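Local coordinates for glycerol dehydrogenase (Schizosaccharomyces pombe, PDB 1TA9), which probably catalyses the zinc-dependent, NAD(+)-linked oxidation of glycerol to dihydroxyacetone, and serves in the assimilation of glycerol, at residues V379-L384 and A413-D418; A314-N319 and R389-P394; V217-P222 and E289-V294. All coordinates share one frame; numbering follows the deposited sequence.

Interaction 1 (V379-L384 and A413-D418)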
loop_
_atom_site.group_PDB
_atom_site.type_symbol
_atom_site.label_atom_id
_atom_site.label_comp_id
_atom_site.label_asym_id
_atom_site.label_seq_id
_atom_site.Cartn_x
_atom_site.Cartn_y
_atom_site.Cartn_z
ATOM N N VAL B 379 44.516 14.716 -3.109
ATOM C CA VAL B 379 44.241 16.039 -2.560
ATOM C C VAL B 379 44.499 16.005 -1.045
ATOM O O VAL B 379 44.067 15.086 -0.353
ATOM C CB VAL B 379 42.784 16.477 -2.862
ATOM C CG1 VAL B 379 41.799 15.554 -2.158
ATOM C CG2 VAL B 379 42.585 17.925 -2.451
ATOM N N THR B 380 45.214 17.007 -0.540
ATOM C CA THR B 380 45.570 17.061 0.878
ATOM C C THR B 380 44.508 17.682 1.780
ATOM O O THR B 380 43.639 18.416 1.316
ATOM C CB THR B 380 46.874 17.854 1.088
ATOM O OG1 THR B 380 46.626 19.242 0.839
ATOM C CG2 THR B 380 47.960 17.364 0.131
ATOM N N ASP B 381 44.592 17.391 3.076
ATOM C CA ASP B 381 43.635 17.944 4.028
ATOM C C ASP B 381 43.724 19.462 4.029
ATOM O O ASP B 381 42.717 20.148 4.186
ATOM C CB ASP B 381 43.896 17.421 5.445
ATOM C CG ASP B 381 43.573 15.947 5.594
ATOM O OD1 ASP B 381 42.767 15.428 4.796
ATOM O OD2 ASP B 381 44.112 15.307 6.519
ATOM N N GLU B 382 44.931 19.990 3.852
ATOM C CA GLU B 382 45.105 21.434 3.840
ATOM C C GLU B 382 44.443 22.039 2.605
ATOM O O GLU B 382 43.898 23.143 2.658
ATOM C CB GLU B 382 46.591 21.791 3.877
ATOM C CG GLU B 382 46.867 23.107 4.579
ATOM C CD GLU B 382 46.182 23.190 5.937
ATOM O OE1 GLU B 382 46.429 22.310 6.795
ATOM O OE2 GLU B 382 45.393 24.136 6.149
ATOM N N GLU B 383 44.486 21.318 1.490
ATOM C CA GLU B 383 43.863 21.809 0.268
ATOM C C GLU B 383 42.350 21.777 0.448
ATOM O O GLU B 383 41.637 22.679 0.000
ATOM C CB GLU B 383 44.275 20.949 -0.931
ATOM C CG GLU B 383 45.755 21.073 -1.285
ATOM C CD GLU B 383 46.145 20.260 -2.501
ATOM O OE1 GLU B 383 45.936 19.029 -2.497
ATOM O OE2 GLU B 383 46.669 20.857 -3.465
ATOM N N LEU B 384 41.855 20.746 1.124
ATOM C CA LEU B 384 40.420 20.643 1.340
ATOM C C LEU B 384 39.937 21.725 2.298
ATOM O O LEU B 384 38.817 22.212 2.169
ATOM C CB LEU B 384 40.054 19.254 1.858
ATOM C CG LEU B 384 40.296 18.141 0.835
ATOM C CD1 LEU B 384 39.839 16.815 1.414
ATOM C CD2 LEU B 384 39.539 18.450 -0.459
ATOM N N ALA B 413 33.159 16.526 4.738
ATOM C CA ALA B 413 32.088 16.045 3.873
ATOM C C ALA B 413 32.605 15.665 2.485
ATOM O O ALA B 413 32.109 14.722 1.871
ATOM C CB ALA B 413 30.987 17.105 3.761
ATOM N N ILE B 414 33.593 16.403 1.988
ATOM C CA ILE B 414 34.167 16.097 0.681
ATOM C C ILE B 414 34.807 14.707 0.732
ATOM O O ILE B 414 34.654 13.907 -0.195
ATOM C CB ILE B 414 35.233 17.144 0.280
ATOM C CG1 ILE B 414 34.543 18.465 -0.082
ATOM C CG2 ILE B 414 36.070 16.624 -0.885
ATOM C CD1 ILE B 414 35.510 19.601 -0.388
ATOM N N LYS B 415 35.519 14.419 1.819
ATOM C CA LYS B 415 36.157 13.116 1.971
ATOM C C LYS B 415 35.125 12.033 2.258
ATOM O O LYS B 415 35.280 10.894 1.826
ATOM C CB LYS B 415 37.200 13.156 3.093
ATOM C CG LYS B 415 38.479 13.886 2.690
ATOM C CD LYS B 415 39.524 13.893 3.800
ATOM C CE LYS B 415 39.151 14.855 4.918
ATOM N NZ LYS B 415 40.264 15.011 5.914
ATOM N N ALA B 416 34.069 12.388 2.983
ATOM C CA ALA B 416 33.021 11.427 3.304
ATOM C C ALA B 416 32.368 10.934 2.014
ATOM O O ALA B 416 32.132 9.739 1.849
ATOM C CB ALA B 416 31.980 12.067 4.215
ATOM N N VAL B 417 32.071 11.853 1.098
ATOM C CA VAL B 417 31.471 11.457 -0.172
ATOM C C VAL B 417 32.358 10.399 -0.835
ATOM O O VAL B 417 31.878 9.363 -1.291
ATOM C CB VAL B 417 31.331 12.665 -1.134
ATOM C CG1 VAL B 417 30.931 12.180 -2.523
ATOM C CG2 VAL B 417 30.287 13.646 -0.596
ATOM N N ASP B 418 33.659 10.660 -0.871
ATOM C CA ASP B 418 34.599 9.725 -1.484
ATOM C C ASP B 418 34.512 8.327 -0.866
ATOM O O ASP B 418 34.447 7.330 -1.586
ATOM C CB ASP B 418 36.022 10.262 -1.361
ATOM C CG ASP B 418 37.032 9.391 -2.075
ATOM O OD1 ASP B 418 36.922 9.236 -3.313
ATOM O OD2 ASP B 418 37.934 8.861 -1.394
#

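Interaction 2 (A314-N319 and R389-P394). With ZN (zinc ion), chain I.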
loop_
_atom_site.group_PDB
_atom_site.type_symbol
_atom_site.label_atom_id
_atom_site.label_comp_id
_atom_site.label_asym_id
_atom_site.label_seq_id
_atom_site.Cartn_x
_atom_site.Cartn_y
_atom_site.Cartn_z
ATOM N N ALA B 314 25.844 22.876 -2.879
ATOM C CA ALA B 314 26.394 22.241 -4.076
ATOM C C ALA B 314 27.243 23.174 -4.936
ATOM O O ALA B 314 28.414 22.894 -5.196
ATOM C CB ALA B 314 25.271 21.640 -4.915
ATOM N N HIS B 315 26.665 24.283 -5.379
ATOM C CA HIS B 315 27.422 25.209 -6.217
ATOM C C HIS B 315 28.530 25.940 -5.474
ATOM O O HIS B 315 29.569 26.250 -6.053
ATOM C CB HIS B 315 26.480 26.195 -6.905
ATOM C CG HIS B 315 25.900 25.655 -8.173
ATOM N ND1 HIS B 315 25.014 24.599 -8.191
ATOM C CD2 HIS B 315 26.153 25.958 -9.467
ATOM C CE1 HIS B 315 24.749 24.271 -9.443
ATOM N NE2 HIS B 315 25.429 25.081 -10.236
ATOM N N ALA B 316 28.319 26.209 -4.193
ATOM C CA ALA B 316 29.345 26.875 -3.400
ATOM C C ALA B 316 30.556 25.941 -3.340
ATOM O O ALA B 316 31.708 26.378 -3.422
ATOM C CB ALA B 316 28.820 27.162 -2.000
ATOM N N ILE B 317 30.285 24.646 -3.204
ATOM C CA ILE B 317 31.344 23.645 -3.147
ATOM C C ILE B 317 32.039 23.558 -4.501
ATOM O O ILE B 317 33.259 23.393 -4.570
ATOM C CB ILE B 317 30.774 22.271 -2.742
ATOM C CG1 ILE B 317 30.215 22.365 -1.321
ATOM C CG2 ILE B 317 31.859 21.203 -2.819
ATOM C CD1 ILE B 317 29.390 21.183 -0.898
ATOM N N HIS B 318 31.262 23.675 -5.574
ATOM C CA HIS B 318 31.825 23.647 -6.920
ATOM C C HIS B 318 32.827 24.794 -7.059
ATOM O O HIS B 318 33.918 24.611 -7.602
ATOM C CB HIS B 318 30.717 23.788 -7.969
ATOM C CG HIS B 318 31.184 24.360 -9.275
ATOM N ND1 HIS B 318 31.439 25.703 -9.450
ATOM C CD2 HIS B 318 31.449 23.770 -10.466
ATOM C CE1 HIS B 318 31.839 25.918 -10.690
ATOM N NE2 HIS B 318 31.853 24.761 -11.329
ATOM N N ASN B 319 32.456 25.968 -6.556
ATOM C CA ASN B 319 33.330 27.134 -6.631
ATOM C C ASN B 319 34.577 26.951 -5.770
ATOM O O ASN B 319 35.666 27.385 -6.144
ATOM C CB ASN B 319 32.579 28.397 -6.200
ATOM C CG ASN B 319 31.428 28.733 -7.129
ATOM O OD1 ASN B 319 31.450 28.383 -8.309
ATOM N ND2 ASN B 319 30.428 29.430 -6.608
ATOM N N ARG B 389 37.154 26.961 3.138
ATOM C CA ARG B 389 37.176 28.397 3.357
ATOM C C ARG B 389 36.580 29.124 2.153
ATOM O O ARG B 389 35.802 30.063 2.310
ATOM C CB ARG B 389 38.611 28.882 3.615
ATOM C CG ARG B 389 39.158 28.520 4.998
ATOM C CD ARG B 389 40.421 29.320 5.322
ATOM N NE ARG B 389 41.580 28.873 4.557
ATOM C CZ ARG B 389 42.324 27.819 4.877
ATOM N NH1 ARG B 389 42.037 27.104 5.957
ATOM N NH2 ARG B 389 43.350 27.473 4.115
ATOM N N ALA B 390 36.941 28.689 0.950
ATOM C CA ALA B 390 36.420 29.313 -0.268
ATOM C C ALA B 390 34.910 29.110 -0.360
ATOM O O ALA B 390 34.166 30.009 -0.754
ATOM C CB ALA B 390 37.099 28.712 -1.498
ATOM N N THR B 391 34.464 27.915 0.006
ATOM C CA THR B 391 33.048 27.573 -0.029
ATOM C C THR B 391 32.221 28.452 0.903
ATOM O O THR B 391 31.089 28.822 0.584
ATOM C CB THR B 391 32.838 26.103 0.384
ATOM O OG1 THR B 391 33.526 25.246 -0.536
ATOM C CG2 THR B 391 31.354 25.749 0.399
ATOM N N LEU B 392 32.797 28.798 2.049
ATOM C CA LEU B 392 32.086 29.590 3.044
ATOM C C LEU B 392 32.234 31.109 2.968
ATOM O O LEU B 392 31.853 31.813 3.904
ATOM C CB LEU B 392 32.470 29.099 4.443
ATOM C CG LEU B 392 32.007 27.665 4.744
ATOM C CD1 LEU B 392 32.752 27.112 5.949
ATOM C CD2 LEU B 392 30.502 27.652 4.982
ATOM N N ARG B 393 32.776 31.618 1.866
ATOM C CA ARG B 393 32.924 33.062 1.719
ATOM C C ARG B 393 31.551 33.729 1.860
ATOM O O ARG B 393 30.527 33.158 1.473
ATOM C CB ARG B 393 33.569 33.394 0.369
ATOM C CG ARG B 393 35.067 33.084 0.349
ATOM C CD ARG B 393 35.704 33.258 -1.023
ATOM N NE ARG B 393 35.540 34.607 -1.554
ATOM C CZ ARG B 393 34.696 34.930 -2.529
ATOM N NH1 ARG B 393 34.618 36.187 -2.943
ATOM N NH2 ARG B 393 33.936 33.999 -3.097
ATOM N N PRO B 394 31.514 34.950 2.419
ATOM C CA PRO B 394 30.268 35.697 2.625
ATOM C C PRO B 394 29.259 35.733 1.475
ATOM O O PRO B 394 28.053 35.640 1.709
ATOM C CB PRO B 394 30.760 37.093 3.027
ATOM C CG PRO B 394 32.128 37.177 2.422
ATOM C CD PRO B 394 32.681 35.808 2.692
HETATM ZN ZN ZN I . 25.369 25.133 -12.431
#

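Interaction 3 (V217-P222 and E289-V294)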
loop_
_atom_site.group_PDB
_atom_site.type_symbol
_atom_site.label_atom_id
_atom_site.label_comp_id
_atom_site.label_asym_id
_atom_site.label_seq_id
_atom_site.Cartn_x
_atom_site.Cartn_y
_atom_site.Cartn_z
ATOM N N VAL B 217 22.032 20.290 -33.383
ATOM C CA VAL B 217 23.373 20.703 -32.989
ATOM C C VAL B 217 23.714 20.017 -31.666
ATOM O O VAL B 217 24.828 19.525 -31.468
ATOM C CB VAL B 217 23.449 22.227 -32.792
ATOM C CG1 VAL B 217 24.811 22.616 -32.218
ATOM C CG2 VAL B 217 23.207 22.933 -34.120
ATOM N N ILE B 218 22.740 19.978 -30.763
ATOM C CA ILE B 218 22.946 19.357 -29.462
ATOM C C ILE B 218 23.235 17.854 -29.567
ATOM O O ILE B 218 24.165 17.352 -28.933
ATOM C CB ILE B 218 21.709 19.563 -28.538
ATOM C CG1 ILE B 218 21.346 21.049 -28.450
ATOM C CG2 ILE B 218 22.000 19.011 -27.155
ATOM C CD1 ILE B 218 22.481 21.953 -27.989
ATOM N N VAL B 219 22.459 17.138 -30.377
ATOM C CA VAL B 219 22.646 15.691 -30.502
ATOM C C VAL B 219 23.971 15.309 -31.169
ATOM O O VAL B 219 24.460 14.196 -30.984
ATOM C CB VAL B 219 21.470 15.034 -31.276
ATOM C CG1 VAL B 219 21.654 15.211 -32.773
ATOM C CG2 VAL B 219 21.359 13.552 -30.907
ATOM N N ARG B 220 24.548 16.235 -31.933
ATOM C CA ARG B 220 25.817 15.993 -32.626
ATOM C C ARG B 220 27.036 16.235 -31.741
ATOM O O ARG B 220 28.149 15.839 -32.081
ATOM C CB ARG B 220 25.925 16.886 -33.870
ATOM C CG ARG B 220 25.047 16.465 -35.037
ATOM C CD ARG B 220 25.096 17.510 -36.152
ATOM N NE ARG B 220 24.317 17.109 -37.322
ATOM C CZ ARG B 220 24.722 16.215 -38.221
ATOM N NH1 ARG B 220 25.903 15.624 -38.088
ATOM N NH2 ARG B 220 23.947 15.913 -39.254
ATOM N N ALA B 221 26.835 16.889 -30.606
ATOM C CA ALA B 221 27.946 17.173 -29.703
ATOM C C ALA B 221 28.314 15.937 -28.884
ATOM O O ALA B 221 27.487 15.048 -28.682
ATOM C CB ALA B 221 27.573 18.317 -28.774
ATOM N N PRO B 222 29.571 15.861 -28.412
ATOM C CA PRO B 222 30.012 14.715 -27.609
ATOM C C PRO B 222 29.088 14.544 -26.406
ATOM O O PRO B 222 28.761 15.517 -25.730
ATOM C CB PRO B 222 31.424 15.108 -27.198
ATOM C CG PRO B 222 31.892 15.910 -28.378
ATOM C CD PRO B 222 30.693 16.783 -28.669
ATOM N N GLU B 289 12.534 11.697 -28.486
ATOM C CA GLU B 289 11.793 12.613 -27.625
ATOM C C GLU B 289 12.431 12.564 -26.235
ATOM O O GLU B 289 12.480 13.568 -25.523
ATOM C CB GLU B 289 10.310 12.225 -27.552
ATOM C CG GLU B 289 9.453 13.237 -26.781
ATOM C CD GLU B 289 7.958 12.988 -26.917
ATOM O OE1 GLU B 289 7.174 13.682 -26.231
ATOM O OE2 GLU B 289 7.564 12.107 -27.710
ATOM N N ALA B 290 12.941 11.396 -25.861
ATOM C CA ALA B 290 13.592 11.237 -24.566
ATOM C C ALA B 290 14.779 12.199 -24.482
ATOM O O ALA B 290 14.974 12.878 -23.470
ATOM C CB ALA B 290 14.063 9.791 -24.389
ATOM N N PHE B 291 15.569 12.251 -25.552
ATOM C CA PHE B 291 16.723 13.146 -25.619
ATOM C C PHE B 291 16.227 14.585 -25.509
ATOM O O PHE B 291 16.761 15.384 -24.739
ATOM C CB PHE B 291 17.464 12.966 -26.954
ATOM C CG PHE B 291 18.538 14.002 -27.202
ATOM C CD1 PHE B 291 19.742 13.960 -26.506
ATOM C CD2 PHE B 291 18.341 15.016 -28.137
ATOM C CE1 PHE B 291 20.739 14.913 -26.734
ATOM C CE2 PHE B 291 19.329 15.975 -28.374
ATOM C CZ PHE B 291 20.531 15.922 -27.669
ATOM N N GLU B 292 15.201 14.917 -26.286
ATOM C CA GLU B 292 14.645 16.267 -26.253
ATOM C C GLU B 292 14.129 16.621 -24.856
ATOM O O GLU B 292 14.212 17.776 -24.432
ATOM C CB GLU B 292 13.506 16.397 -27.274
ATOM C CG GLU B 292 13.941 16.199 -28.725
ATOM C CD GLU B 292 14.045 17.504 -29.503
ATOM O OE1 GLU B 292 14.509 17.469 -30.661
ATOM O OE2 GLU B 292 13.655 18.566 -28.969
ATOM N N ASN B 293 13.590 15.637 -24.139
ATOM C CA ASN B 293 13.078 15.896 -22.795
ATOM C C ASN B 293 14.192 16.343 -21.860
ATOM O O ASN B 293 14.017 17.260 -21.049
ATOM C CB ASN B 293 12.419 14.647 -22.202
ATOM C CG ASN B 293 11.117 14.291 -22.882
ATOM O OD1 ASN B 293 10.479 15.134 -23.521
ATOM N ND2 ASN B 293 10.699 13.039 -22.729
ATOM N N VAL B 294 15.342 15.687 -21.972
ATOM C CA VAL B 294 16.477 16.018 -21.124
ATOM C C VAL B 294 17.100 17.350 -21.532
ATOM O O VAL B 294 17.647 18.068 -20.692
ATOM C CB VAL B 294 17.523 14.881 -21.144
ATOM C CG1 VAL B 294 18.755 15.273 -20.335
ATOM C CG2 VAL B 294 16.894 13.620 -20.557
#

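Interaction 1 (V379-L384 and A413-D418)
Leu384 and Ile414 bring the two backbones closest, their CA atoms 7.8 Å apart, a separation that leaves the contact to side chains. It is a helix-helix packing in the all-helical part characteristic of iron-containing alcohol dehydrogenases, where the start of helix 381-391 lies against helix 407-428. A capping box defines that start. Glu383 N donates to Thr380 OG1 at 3.1 Å, and Thr380 N returns a nearly straight bond (172°) to the anti lone pair of Glu383 OE1.

One turn in, Leu384 splits its contacts between its two methyl groups. Leu384 CD2 lies 3.9 Å from Ile414 CG2 and also approaches Ile414 CD1. Leu384 CD1 rests on the aliphatic stem of Lys415, 3.5 Å from Lys415 CG, which is tighter than ordinary van der Waals contact. The lysine chain first runs past this methyl, then bends at CG-CD (chi3 -74°), and this turn carries its amine to Asp381, in the first turn of the helix. The two polar side chains meet at about a right angle. Their salt bridge lies at the exposed margin, while the leucine and isoleucine are buried. The negative Asp381 would also probably interact favourably with the dipole at this helix start.

A subunit interface runs nearby. Lys415 also packs on Val286 of the second subunit, and Asp418 makes a salt bridge to Arg284 of that same subunit. In the intrachain salt bridge, Lys415 NZ sits 2.8 Å from Asp381 OD1 and approaches from above the carboxylate, 63° out of its plane.

Interaction 2 (A314-N319 and R389-P394)
Thr391 meets helix 313-322 with both branches of its side chain, at a point where its CA is 5.1 Å from that of Ala316. Such a separation is short for packed helices and is consistent with the small size of both residues. The methyl is the branch that packs. With CG2 anti to the backbone N and OG1 anti to the carbonyl carbon (chi1 -61°), Thr391 CG2 lies 3.8 Å from Ala316 CB and 4.0 Å from Ile317 CG1, touching both neighbours at once. The hydroxyl lies over the helix backbone: Thr391 OG1 is 3.6 Å from Ala316 O, too long for a hydrogen bond, and makes a van der Waals contact with Ile317 CA at 3.8 Å. Its polar partner is instead Val387 O, one turn back in its own helix, so the buried hydroxyl is satisfied there.

The same turn of helix 313-322 carries part of the active site. His315 NE2 binds the zinc ion at 2.2 Å, Asp232 and His333 are further ligands, and Glu239 holds His315 ND1 from the second shell. In the next turn His318 ND1 donates to Asn319 OD1 at 2.9 Å, meeting it from 44° above the carbonyl plane.

Within the fold, helix 333-347 meets Ile317 through Val343, helix 407-428 reaches Thr391 through Ile410, and strand 198-203 touches His315 with Tyr201 and Asn319 with Phe198.

Interaction 3 (V217-P222 and E289-V294)
Phe291 reaches Ile218 and Val219 with its ring; the nearest CA pair across the contact, Val219 and Phe291, is 8.1 Å apart. From CB the chain sets out with CG anti to the backbone N (chi1 171°), a torsion that sends the ring out from helix 289-307 toward helix 215-220. The closest approaches come further out, at CE2 and CZ. Phe291 CE2 lies 3.7 Å from Val219 CB and then 3.9 Å from Val219 N. At the tip, Phe291 CZ has two close neighbours, Ile218 CG2 at 3.5 Å and Val219 N, also at 3.5 Å, with the isoleucine methyl approaching obliquely to the ring.

Val219 reaches over one face of the ring in a CH-pi contact. Val219 CG2 is 4.2 Å from the centroid of the Phe291 ring and 16° off the normal, displaced toward the rim. That methyl is anti to its own backbone N, which directs it over the ring.

Leu226 of helix 223-245 also packs on Phe291, and the Ile218 side chain lies about 4 Å from that of Ala179, which probably lines the NAD(+) site. The phenyl ring thus joins the helix following strand 210-214 to the helical part of the chain. All three touching residues are buried and their side chains are hydrocarbon, which implies that dispersion and the hydrophobic effect, with a CH-pi component, hold this contact.

Overall arrangement
Interactions 1 and 2 use the same element, helix 381-391, at its two ends: its start lies against helix 407-428 and its last turn against helix 313-322. Their centres are 14 Å apart, yet interaction 1 lies partly exposed beside a subunit interface whereas interaction 2 is buried next to the zinc site. Chemistry follows place. Interaction 1 adds a salt bridge at its margin to an apolar base, while interaction 2 relies on small side chains and close backbones. Interaction 3 is also buried, but it lies on the opposite side of the chain's centre from interaction 2, about 31 Å between centres, and depends on a single phenylalanine ring packed against aliphatic side chains.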